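Local coordinates for enterochelin esterase (Salmonella enterica subsp. enterica serovar Typhimurium, PDB 3MGA), which probably hydrolyses the ester bonds of ferric enterobactin (enterochelin), the iron-loaded siderophore, at residues A256-L267 with L300-C308; V285-L296 with C308-W318. All coordinates share one frame; numbering follows the deposited sequence.

Contact 1: A256-L267 with L300-C308; sequences ADFWLAVQQELL and LNWPTRFGC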
loop_
_atom_site.group_PDB
_atom_site.type_symbol
_atom_site.label_atom_id
_atom_site.label_comp_id
_atom_site.label_asym_id
_atom_site.label_seq_id
_atom_site.Cartn_x
_atom_site.Cartn_y
_atom_site.Cartn_z
ATOM N N ALA A 256 -4.695 -0.968 -22.280
ATOM C CA ALA A 256 -3.549 -1.237 -23.156
ATOM C C ALA A 256 -2.783 0.004 -23.567
ATOM O O ALA A 256 -1.564 -0.035 -23.647
ATOM C CB ALA A 256 -3.986 -2.035 -24.390
ATOM N N ASP A 257 -3.481 1.104 -23.824
ATOM C CA ASP A 257 -2.797 2.343 -24.221
ATOM C C ASP A 257 -1.780 2.822 -23.209
ATOM O O ASP A 257 -0.730 3.323 -23.587
ATOM C CB ASP A 257 -3.788 3.462 -24.552
ATOM C CG ASP A 257 -4.399 3.304 -25.926
ATOM O OD1 ASP A 257 -3.980 2.375 -26.654
ATOM O OD2 ASP A 257 -5.280 4.121 -26.290
ATOM N N PHE A 258 -2.074 2.667 -21.926
ATOM C CA PHE A 258 -1.131 3.101 -20.906
ATOM C C PHE A 258 0.222 2.422 -21.116
ATOM O O PHE A 258 1.249 3.091 -21.201
ATOM C CB PHE A 258 -1.654 2.813 -19.504
ATOM C CG PHE A 258 -0.685 3.170 -18.420
ATOM C CD1 PHE A 258 -0.541 4.485 -18.004
ATOM C CD2 PHE A 258 0.090 2.196 -17.812
ATOM C CE1 PHE A 258 0.350 4.817 -17.006
ATOM C CE2 PHE A 258 0.987 2.532 -16.811
ATOM C CZ PHE A 258 1.112 3.844 -16.409
ATOM N N TRP A 259 0.207 1.095 -21.227
ATOM C CA TRP A 259 1.447 0.336 -21.409
ATOM C C TRP A 259 2.063 0.468 -22.791
ATOM O O TRP A 259 3.285 0.385 -22.918
ATOM C CB TRP A 259 1.253 -1.122 -21.010
ATOM C CG TRP A 259 1.080 -1.235 -19.547
ATOM C CD1 TRP A 259 -0.070 -1.500 -18.869
ATOM C CD2 TRP A 259 2.084 -0.989 -18.560
ATOM N NE1 TRP A 259 0.167 -1.480 -17.521
ATOM C CE2 TRP A 259 1.483 -1.166 -17.303
ATOM C CE3 TRP A 259 3.443 -0.661 -18.622
ATOM C CZ2 TRP A 259 2.193 -1.035 -16.111
ATOM C CZ3 TRP A 259 4.146 -0.526 -17.445
ATOM C CH2 TRP A 259 3.516 -0.708 -16.202
ATOM N N LEU A 260 1.237 0.664 -23.817
ATOM C CA LEU A 260 1.764 0.899 -25.156
ATOM C C LEU A 260 2.519 2.223 -25.112
ATOM O O LEU A 260 3.647 2.310 -25.570
ATOM C CB LEU A 260 0.655 0.969 -26.207
ATOM C CG LEU A 260 -0.015 -0.333 -26.638
ATOM C CD1 LEU A 260 -1.227 -0.041 -27.488
ATOM C CD2 LEU A 260 0.976 -1.254 -27.385
ATOM N N ALA A 261 1.881 3.240 -24.537
ATOM C CA ALA A 261 2.462 4.570 -24.416
ATOM C C ALA A 261 3.777 4.573 -23.640
ATOM O O ALA A 261 4.722 5.264 -24.024
ATOM C CB ALA A 261 1.458 5.515 -23.740
ATOM N N VAL A 262 3.824 3.824 -22.533
ATOM C CA VAL A 262 5.030 3.728 -21.716
ATOM C C VAL A 262 6.215 3.166 -22.512
ATOM O O VAL A 262 7.347 3.642 -22.387
ATOM C CB VAL A 262 4.786 2.856 -20.459
ATOM C CG1 VAL A 262 6.095 2.364 -19.857
ATOM C CG2 VAL A 262 3.938 3.617 -19.432
ATOM N N GLN A 263 5.951 2.177 -23.355
ATOM C CA GLN A 263 7.017 1.550 -24.137
ATOM C C GLN A 263 7.478 2.368 -25.351
ATOM O O GLN A 263 8.681 2.466 -25.613
ATOM C CB GLN A 263 6.566 0.171 -24.603
ATOM C CG GLN A 263 6.182 -0.742 -23.466
ATOM C CD GLN A 263 5.642 -2.059 -23.945
ATOM O OE1 GLN A 263 6.322 -2.799 -24.656
ATOM N NE2 GLN A 263 4.421 -2.383 -23.528
ATOM N N GLN A 264 6.521 2.954 -26.071
ATOM C CA GLN A 264 6.798 3.724 -27.293
ATOM C C GLN A 264 7.221 5.180 -27.072
ATOM O O GLN A 264 7.952 5.754 -27.885
ATOM C CB GLN A 264 5.546 3.719 -28.183
ATOM C CG GLN A 264 5.087 2.331 -28.639
ATOM C CD GLN A 264 3.729 2.364 -29.328
ATOM O OE1 GLN A 264 2.925 3.274 -29.105
ATOM N NE2 GLN A 264 3.457 1.353 -30.145
ATOM N N GLU A 265 6.765 5.766 -25.975
ATOM C CA GLU A 265 7.036 7.164 -25.676
ATOM C C GLU A 265 7.959 7.386 -24.471
ATOM O O GLU A 265 8.968 8.078 -24.591
ATOM C CB GLU A 265 5.707 7.872 -25.390
ATOM C CG GLU A 265 4.641 7.741 -26.484
ATOM C CD GLU A 265 3.252 8.163 -26.004
ATOM O OE1 GLU A 265 3.064 8.346 -24.778
ATOM O OE2 GLU A 265 2.343 8.293 -26.847
ATOM N N LEU A 266 7.613 6.795 -23.324
ATOM C CA LEU A 266 8.357 7.012 -22.076
ATOM C C LEU A 266 9.736 6.354 -21.980
ATOM O O LEU A 266 10.728 7.042 -21.738
ATOM C CB LEU A 266 7.506 6.588 -20.868
ATOM C CG LEU A 266 8.125 6.818 -19.488
ATOM C CD1 LEU A 266 8.422 8.301 -19.277
ATOM C CD2 LEU A 266 7.226 6.280 -18.381
ATOM N N LEU A 267 9.798 5.036 -22.158
ATOM C CA LEU A 267 11.067 4.307 -22.054
ATOM C C LEU A 267 12.188 4.826 -22.947
ATOM O O LEU A 267 13.349 4.822 -22.525
ATOM C CB LEU A 267 10.873 2.798 -22.281
ATOM C CG LEU A 267 10.030 2.052 -21.234
ATOM C CD1 LEU A 267 10.220 0.544 -21.396
ATOM C CD2 LEU A 267 10.408 2.456 -19.828
ATOM N N LEU A 300 1.769 -9.977 -18.423
ATOM C CA LEU A 300 1.009 -10.961 -19.185
ATOM C C LEU A 300 0.910 -10.612 -20.674
ATOM O O LEU A 300 0.996 -11.503 -21.512
ATOM C CB LEU A 300 -0.401 -11.133 -18.607
ATOM C CG LEU A 300 -0.528 -11.811 -17.239
ATOM C CD1 LEU A 300 -1.970 -11.752 -16.753
ATOM C CD2 LEU A 300 -0.041 -13.259 -17.298
ATOM N N ASN A 301 0.741 -9.331 -21.003
ATOM C CA ASN A 301 0.617 -8.918 -22.409
ATOM C C ASN A 301 1.932 -8.584 -23.126
ATOM O O ASN A 301 2.029 -8.772 -24.344
ATOM C CB ASN A 301 -0.377 -7.758 -22.575
ATOM C CG ASN A 301 -1.805 -8.151 -22.219
ATOM O OD1 ASN A 301 -2.632 -8.390 -23.107
ATOM N ND2 ASN A 301 -2.084 -8.282 -20.927
ATOM N N TRP A 302 2.932 -8.102 -22.391
ATOM C CA TRP A 302 4.229 -7.758 -22.990
ATOM C C TRP A 302 5.380 -8.361 -22.180
ATOM O O TRP A 302 6.203 -7.633 -21.606
ATOM C CB TRP A 302 4.373 -6.241 -23.098
ATOM C CG TRP A 302 3.301 -5.627 -23.920
ATOM C CD1 TRP A 302 3.271 -5.525 -25.283
ATOM C CD2 TRP A 302 2.083 -5.044 -23.447
ATOM N NE1 TRP A 302 2.112 -4.912 -25.684
ATOM C CE2 TRP A 302 1.364 -4.604 -24.579
ATOM C CE3 TRP A 302 1.530 -4.849 -22.177
ATOM C CZ2 TRP A 302 0.122 -3.983 -24.482
ATOM C CZ3 TRP A 302 0.300 -4.234 -22.077
ATOM C CH2 TRP A 302 -0.394 -3.807 -23.226
ATOM N N PRO A 303 5.451 -9.709 -22.144
ATOM C CA PRO A 303 6.489 -10.396 -21.367
ATOM C C PRO A 303 7.886 -10.220 -21.950
ATOM O O PRO A 303 8.874 -10.469 -21.265
ATOM C CB PRO A 303 6.052 -11.862 -21.415
ATOM C CG PRO A 303 5.257 -11.985 -22.674
ATOM C CD PRO A 303 4.619 -10.648 -22.921
ATOM N N THR A 304 7.954 -9.790 -23.205
ATOM C CA THR A 304 9.219 -9.554 -23.890
ATOM C C THR A 304 9.873 -8.260 -23.406
ATOM O O THR A 304 11.048 -8.015 -23.675
ATOM C CB THR A 304 9.010 -9.478 -25.430
ATOM O OG1 THR A 304 10.270 -9.263 -26.085
ATOM C CG2 THR A 304 8.047 -8.348 -25.794
ATOM N N ARG A 305 9.097 -7.427 -22.713
ATOM C CA ARG A 305 9.583 -6.164 -22.169
ATOM C C ARG A 305 9.497 -6.137 -20.639
ATOM O O ARG A 305 10.388 -5.591 -19.981
ATOM C CB ARG A 305 8.787 -5.012 -22.771
ATOM C CG ARG A 305 9.113 -3.604 -22.255
ATOM C CD ARG A 305 10.549 -3.129 -22.508
ATOM N NE ARG A 305 11.525 -3.683 -21.569
ATOM C CZ ARG A 305 12.811 -3.328 -21.519
ATOM N NH1 ARG A 305 13.298 -2.408 -22.347
ATOM N NH2 ARG A 305 13.616 -3.893 -20.630
ATOM N N PHE A 306 8.439 -6.722 -20.077
ATOM C CA PHE A 306 8.258 -6.736 -18.623
ATOM C C PHE A 306 8.182 -8.177 -18.126
ATOM O O PHE A 306 7.112 -8.790 -18.120
ATOM C CB PHE A 306 6.988 -5.965 -18.230
ATOM C CG PHE A 306 6.874 -4.607 -18.875
ATOM C CD1 PHE A 306 7.720 -3.573 -18.508
ATOM C CD2 PHE A 306 5.901 -4.361 -19.835
ATOM C CE1 PHE A 306 7.617 -2.320 -19.094
ATOM C CE2 PHE A 306 5.784 -3.105 -20.424
ATOM C CZ PHE A 306 6.645 -2.084 -20.047
ATOM N N GLY A 307 9.321 -8.713 -17.700
ATOM C CA GLY A 307 9.395 -10.092 -17.233
ATOM C C GLY A 307 9.183 -10.296 -15.750
ATOM O O GLY A 307 8.957 -11.423 -15.309
ATOM N N CYS A 308 9.249 -9.217 -14.976
ATOM C CA CYS A 308 9.081 -9.302 -13.529
ATOM C C CYS A 308 7.887 -8.473 -13.067
ATOM O O CYS A 308 7.797 -7.283 -13.350
ATOM C CB CYS A 308 10.360 -8.828 -12.828
ATOM S SG CYS A 308 11.869 -9.693 -13.379
#

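Contact 2: V285-L296 with C308-W318; sequences VAGQSFGGLSAL and CVLSQSGSFWW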
loop_
_atom_site.group_PDB
_atom_site.type_symbol
_atom_site.label_atom_id
_atom_site.label_comp_id
_atom_site.label_asym_id
_atom_site.label_seq_id
_atom_site.Cartn_x
_atom_site.Cartn_y
_atom_site.Cartn_z
ATOM N N VAL A 285 7.916 -4.273 -13.040
ATOM C CA VAL A 285 6.764 -3.425 -13.046
ATOM C C VAL A 285 6.148 -3.759 -11.682
ATOM O O VAL A 285 5.818 -4.915 -11.391
ATOM C CB VAL A 285 5.839 -3.680 -14.224
ATOM C CG1 VAL A 285 4.583 -2.866 -14.071
ATOM C CG2 VAL A 285 6.563 -3.322 -15.545
ATOM N N ALA A 286 6.071 -2.754 -10.823
ATOM C CA ALA A 286 5.554 -2.937 -9.479
ATOM C C ALA A 286 4.419 -1.966 -9.216
ATOM O O ALA A 286 4.491 -0.804 -9.598
ATOM C CB ALA A 286 6.693 -2.734 -8.456
ATOM N N GLY A 287 3.371 -2.441 -8.558
ATOM C CA GLY A 287 2.218 -1.598 -8.249
ATOM C C GLY A 287 1.330 -2.173 -7.161
ATOM O O GLY A 287 1.429 -3.355 -6.824
ATOM N N GLN A 288 0.456 -1.328 -6.607
ATOM C CA GLN A 288 -0.447 -1.735 -5.549
ATOM C C GLN A 288 -1.892 -1.456 -5.929
ATOM O O GLN A 288 -2.188 -0.448 -6.567
ATOM C CB GLN A 288 -0.132 -0.981 -4.255
ATOM C CG GLN A 288 1.334 -0.960 -3.878
ATOM C CD GLN A 288 2.139 0.020 -4.700
ATOM O OE1 GLN A 288 1.671 1.112 -5.009
ATOM N NE2 GLN A 288 3.373 -0.348 -5.022
ATOM N N SER A 289 -2.789 -2.349 -5.514
ATOM C CA SER A 289 -4.223 -2.204 -5.767
ATOM C C SER A 289 -4.420 -2.208 -7.293
ATOM O O SER A 289 -3.997 -3.178 -7.933
ATOM C CB SER A 289 -4.740 -0.949 -5.062
ATOM O OG SER A 289 -6.148 -0.953 -4.978
ATOM N N PHE A 290 -5.019 -1.178 -7.905
ATOM C CA PHE A 290 -5.135 -1.209 -9.379
ATOM C C PHE A 290 -3.750 -1.270 -10.014
ATOM O O PHE A 290 -3.611 -1.712 -11.155
ATOM C CB PHE A 290 -5.901 -0.028 -9.998
ATOM C CG PHE A 290 -7.396 -0.113 -9.882
ATOM C CD1 PHE A 290 -8.066 -1.304 -10.104
ATOM C CD2 PHE A 290 -8.147 1.047 -9.709
ATOM C CE1 PHE A 290 -9.458 -1.360 -10.050
ATOM C CE2 PHE A 290 -9.529 0.999 -9.658
ATOM C CZ PHE A 290 -10.187 -0.207 -9.826
ATOM N N GLY A 291 -2.739 -0.798 -9.284
ATOM C CA GLY A 291 -1.360 -0.832 -9.762
ATOM C C GLY A 291 -0.849 -2.258 -9.880
ATOM O O GLY A 291 -0.024 -2.561 -10.748
ATOM N N GLY A 292 -1.334 -3.131 -8.997
ATOM C CA GLY A 292 -0.927 -4.541 -8.991
ATOM C C GLY A 292 -1.556 -5.272 -10.157
ATOM O O GLY A 292 -0.915 -6.098 -10.818
ATOM N N LEU A 293 -2.819 -4.954 -10.400
ATOM C CA LEU A 293 -3.567 -5.523 -11.500
ATOM C C LEU A 293 -2.922 -5.105 -12.810
ATOM O O LEU A 293 -2.709 -5.925 -13.708
ATOM C CB LEU A 293 -5.025 -5.023 -11.448
ATOM C CG LEU A 293 -5.976 -5.316 -12.612
ATOM C CD1 LEU A 293 -6.181 -6.806 -12.841
ATOM C CD2 LEU A 293 -7.316 -4.623 -12.348
ATOM N N SER A 294 -2.595 -3.825 -12.904
ATOM C CA SER A 294 -1.994 -3.279 -14.105
ATOM C C SER A 294 -0.600 -3.866 -14.348
ATOM O O SER A 294 -0.244 -4.132 -15.489
ATOM C CB SER A 294 -1.924 -1.748 -14.024
ATOM O OG SER A 294 -1.770 -1.182 -15.314
ATOM N N ALA A 295 0.180 -4.078 -13.287
ATOM C CA ALA A 295 1.541 -4.636 -13.447
ATOM C C ALA A 295 1.507 -6.068 -13.983
ATOM O O ALA A 295 2.302 -6.420 -14.835
ATOM C CB ALA A 295 2.332 -4.565 -12.133
ATOM N N LEU A 296 0.592 -6.893 -13.477
ATOM C CA LEU A 296 0.472 -8.266 -13.955
ATOM C C LEU A 296 -0.007 -8.217 -15.405
ATOM O O LEU A 296 0.529 -8.904 -16.276
ATOM C CB LEU A 296 -0.495 -9.078 -13.093
ATOM C CG LEU A 296 -0.686 -10.538 -13.524
ATOM C CD1 LEU A 296 0.640 -11.315 -13.490
ATOM C CD2 LEU A 296 -1.732 -11.215 -12.661
ATOM N N CYS A 308 9.249 -9.217 -14.976
ATOM C CA CYS A 308 9.081 -9.302 -13.529
ATOM C C CYS A 308 7.887 -8.473 -13.067
ATOM O O CYS A 308 7.797 -7.283 -13.350
ATOM C CB CYS A 308 10.360 -8.828 -12.828
ATOM S SG CYS A 308 11.869 -9.693 -13.379
ATOM N N VAL A 309 6.964 -9.115 -12.366
ATOM C CA VAL A 309 5.785 -8.447 -11.851
ATOM C C VAL A 309 5.783 -8.461 -10.323
ATOM O O VAL A 309 6.168 -9.455 -9.690
ATOM C CB VAL A 309 4.492 -9.124 -12.353
ATOM C CG1 VAL A 309 3.279 -8.566 -11.635
ATOM C CG2 VAL A 309 4.350 -8.962 -13.861
ATOM N N LEU A 310 5.385 -7.329 -9.745
ATOM C CA LEU A 310 5.254 -7.189 -8.313
ATOM C C LEU A 310 3.871 -6.599 -8.037
ATOM O O LEU A 310 3.657 -5.387 -8.166
ATOM C CB LEU A 310 6.368 -6.320 -7.727
ATOM C CG LEU A 310 6.257 -5.985 -6.224
ATOM C CD1 LEU A 310 5.900 -7.214 -5.402
ATOM C CD2 LEU A 310 7.542 -5.318 -5.693
ATOM N N SER A 311 2.928 -7.474 -7.699
ATOM C CA SER A 311 1.574 -7.063 -7.381
ATOM C C SER A 311 1.311 -7.158 -5.886
ATOM O O SER A 311 1.391 -8.244 -5.298
ATOM C CB SER A 311 0.550 -7.909 -8.115
ATOM O OG SER A 311 -0.764 -7.535 -7.712
ATOM N N GLN A 312 1.000 -6.015 -5.285
ATOM C CA GLN A 312 0.698 -5.935 -3.861
ATOM C C GLN A 312 -0.780 -5.573 -3.766
ATOM O O GLN A 312 -1.210 -4.579 -4.353
ATOM C CB GLN A 312 1.551 -4.856 -3.184
ATOM C CG GLN A 312 3.036 -4.931 -3.531
ATOM C CD GLN A 312 3.891 -3.956 -2.747
ATOM O OE1 GLN A 312 4.493 -3.057 -3.321
ATOM N NE2 GLN A 312 3.919 -4.107 -1.424
ATOM N N SER A 313 -1.554 -6.393 -3.053
ATOM C CA SER A 313 -3.002 -6.181 -2.898
ATOM C C SER A 313 -3.682 -5.958 -4.252
ATOM O O SER A 313 -4.554 -5.100 -4.394
ATOM C CB SER A 313 -3.284 -5.006 -1.961
ATOM O OG SER A 313 -2.823 -5.278 -0.659
ATOM N N GLY A 314 -3.277 -6.746 -5.240
ATOM C CA GLY A 314 -3.821 -6.631 -6.591
ATOM C C GLY A 314 -5.334 -6.677 -6.653
ATOM O O GLY A 314 -5.969 -7.540 -6.047
ATOM N N SER A 315 -5.912 -5.729 -7.387
ATOM C CA SER A 315 -7.360 -5.645 -7.539
ATOM C C SER A 315 -7.832 -6.628 -8.608
ATOM O O SER A 315 -8.361 -6.229 -9.642
ATOM C CB SER A 315 -7.762 -4.221 -7.907
ATOM O OG SER A 315 -7.358 -3.317 -6.893
ATOM N N PHE A 316 -7.643 -7.919 -8.339
ATOM C CA PHE A 316 -8.027 -8.974 -9.275
ATOM C C PHE A 316 -9.505 -9.332 -9.180
ATOM O O PHE A 316 -9.955 -10.315 -9.766
ATOM C CB PHE A 316 -7.125 -10.195 -9.114
ATOM C CG PHE A 316 -5.692 -9.880 -9.337
ATOM C CD1 PHE A 316 -5.233 -9.599 -10.618
ATOM C CD2 PHE A 316 -4.797 -9.823 -8.272
ATOM C CE1 PHE A 316 -3.911 -9.282 -10.839
ATOM C CE2 PHE A 316 -3.470 -9.499 -8.485
ATOM C CZ PHE A 316 -3.025 -9.229 -9.767
ATOM N N TRP A 317 -10.242 -8.525 -8.422
ATOM C CA TRP A 317 -11.690 -8.646 -8.309
ATOM C C TRP A 317 -12.316 -7.747 -9.379
ATOM O O TRP A 317 -13.506 -7.844 -9.656
ATOM C CB TRP A 317 -12.180 -8.247 -6.909
ATOM C CG TRP A 317 -11.585 -6.963 -6.382
ATOM C CD1 TRP A 317 -10.590 -6.851 -5.456
ATOM C CD2 TRP A 317 -11.914 -5.626 -6.778
ATOM N NE1 TRP A 317 -10.296 -5.532 -5.233
ATOM C CE2 TRP A 317 -11.089 -4.758 -6.036
ATOM C CE3 TRP A 317 -12.831 -5.075 -7.685
ATOM C CZ2 TRP A 317 -11.156 -3.370 -6.164
ATOM C CZ3 TRP A 317 -12.895 -3.692 -7.811
ATOM C CH2 TRP A 317 -12.064 -2.859 -7.053
ATOM N N TRP A 318 -11.502 -6.870 -9.975
ATOM C CA TRP A 318 -11.954 -5.951 -11.026
ATOM C C TRP A 318 -12.539 -6.773 -12.168
ATOM O O TRP A 318 -12.065 -7.884 -12.424
ATOM C CB TRP A 318 -10.773 -5.101 -11.521
ATOM C CG TRP A 318 -11.118 -4.047 -12.565
ATOM C CD1 TRP A 318 -11.652 -2.810 -12.334
ATOM C CD2 TRP A 318 -10.916 -4.133 -13.985
ATOM N NE1 TRP A 318 -11.817 -2.134 -13.520
ATOM C CE2 TRP A 318 -11.372 -2.921 -14.547
ATOM C CE3 TRP A 318 -10.405 -5.121 -14.837
ATOM C CZ2 TRP A 318 -11.329 -2.667 -15.919
ATOM C CZ3 TRP A 318 -10.364 -4.868 -16.201
ATOM C CH2 TRP A 318 -10.822 -3.648 -16.727
#

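Contact 1: A256-L267 with L300-C308
Trp259, Trp302 and Phe306 form an aromatic cluster between helix 256-267 and the turn that follows the end of a second helix at Asn301. Trp259 presents the edge of its six-membered ring to the face of Phe306, the centroids lying 5.1 Å apart and the planes inclined at 64°. Trp302 meets Trp259 obliquely, its CZ3 approaching Trp259 CB at 3.4 Å. Apolar packing extends this patch: Leu260 CD2 reaches Trp302 CZ2, and Leu267 CD1 lies 3.9 Å from Arg305 CD.

The polar part belongs to Gln263. With CG beside its backbone N (chi1 -58°) and the chain then extended, its amide enters between two rings. Gln263 NE2 lies over one face of Trp302, 3.5 Å from Trp302 CG, with the amide plane 80° from the ring plane, and at the edge of Phe306, 3.5 Å from Phe306 CE2. The same NE2 donates to Trp259 O within its own helix at 3.1 Å, from above the carbonyl plane and on the face opposite the one used by Gln263 N; this bond limits rotation of the amide. No hydrogen bond crosses the contact.

Arg305 turns its guanidinium to Thr283 and Ser277. Within the alpha/beta-hydrolase domain, helix 256-267 thus packs beside the end of helix 290-301 and the turn leading into strand 308-312; Tyr297, Ala298 and Val285 of strand 284-288 also touch Trp259.

Contact 2: V285-L296 with C308-W318
Gln288 and Gln312 lie side by side at the ends of two parallel strands, in a beta-alpha-beta unit whose strand-to-helix turn fits the nucleophile elbow (GxSxG) of alpha/beta hydrolases. Their amide planes are 87° apart, and a weak bond joins Gln288 NE2 to Gln312 OE1 at 3.4 Å; Trp213 and Trp388 bind the other ends of these amides. The two strands run nearly parallel, and the backbone bonds include Gly287 N to Leu310 O at 3.0 Å.

Beyond the strands, rings of the loop 315-318 pack against the first turns of helix 290-296. Phe290 and the five-membered ring of Trp318 have planes at 86° but an oblique approach, with Phe290 CE1 3.5 Å from Trp318 CD1. Leu293, its CG anti to the backbone N (chi1 171°), sends CD1 along Phe316 in the opposite direction and CD2 to Trp318 CB at 3.6 Å. Leu296 crosses Phe316 at about a right angle, Leu296 CD2 meeting Phe316 CE1 at 3.4 Å. Gly292 CA lies 3.3 Å from Ser311 OG, so that helix backbone and strand hydroxyl are in direct contact.

Ser289, probably the nucleophile by its place in the elbow, has positive phi, consistent with a strained turn. Its carbonyl O accepts from Gly292 N, Leu293 N and, from above the carbonyl plane, Ser315 N at 3.2 Å.

How the contacts relate
Contact 1 and contact 2 adjoin within one alpha/beta-hydrolase domain, their centres about 14 Å apart. Both use helix 290-301 and share Cys308, where the turn of contact 1 enters the strand of contact 2. Val285 ties them by packing: its CG1 is 3.2 Å from Trp259 CH2 and its CG2 is 3.2 Å from Phe306 CD1. A probable hydrogen bond, Trp259 NE1 to Ser294 OG at 3.0 Å, adds a polar tie. The probable active site lies in contact 2, where Ser289 OG and Phe290 N bind a glycerol, probably from crystallisation, and His383 touches Ser289. Contact 1 instead packs around the opposite end of the same beta-alpha-beta unit.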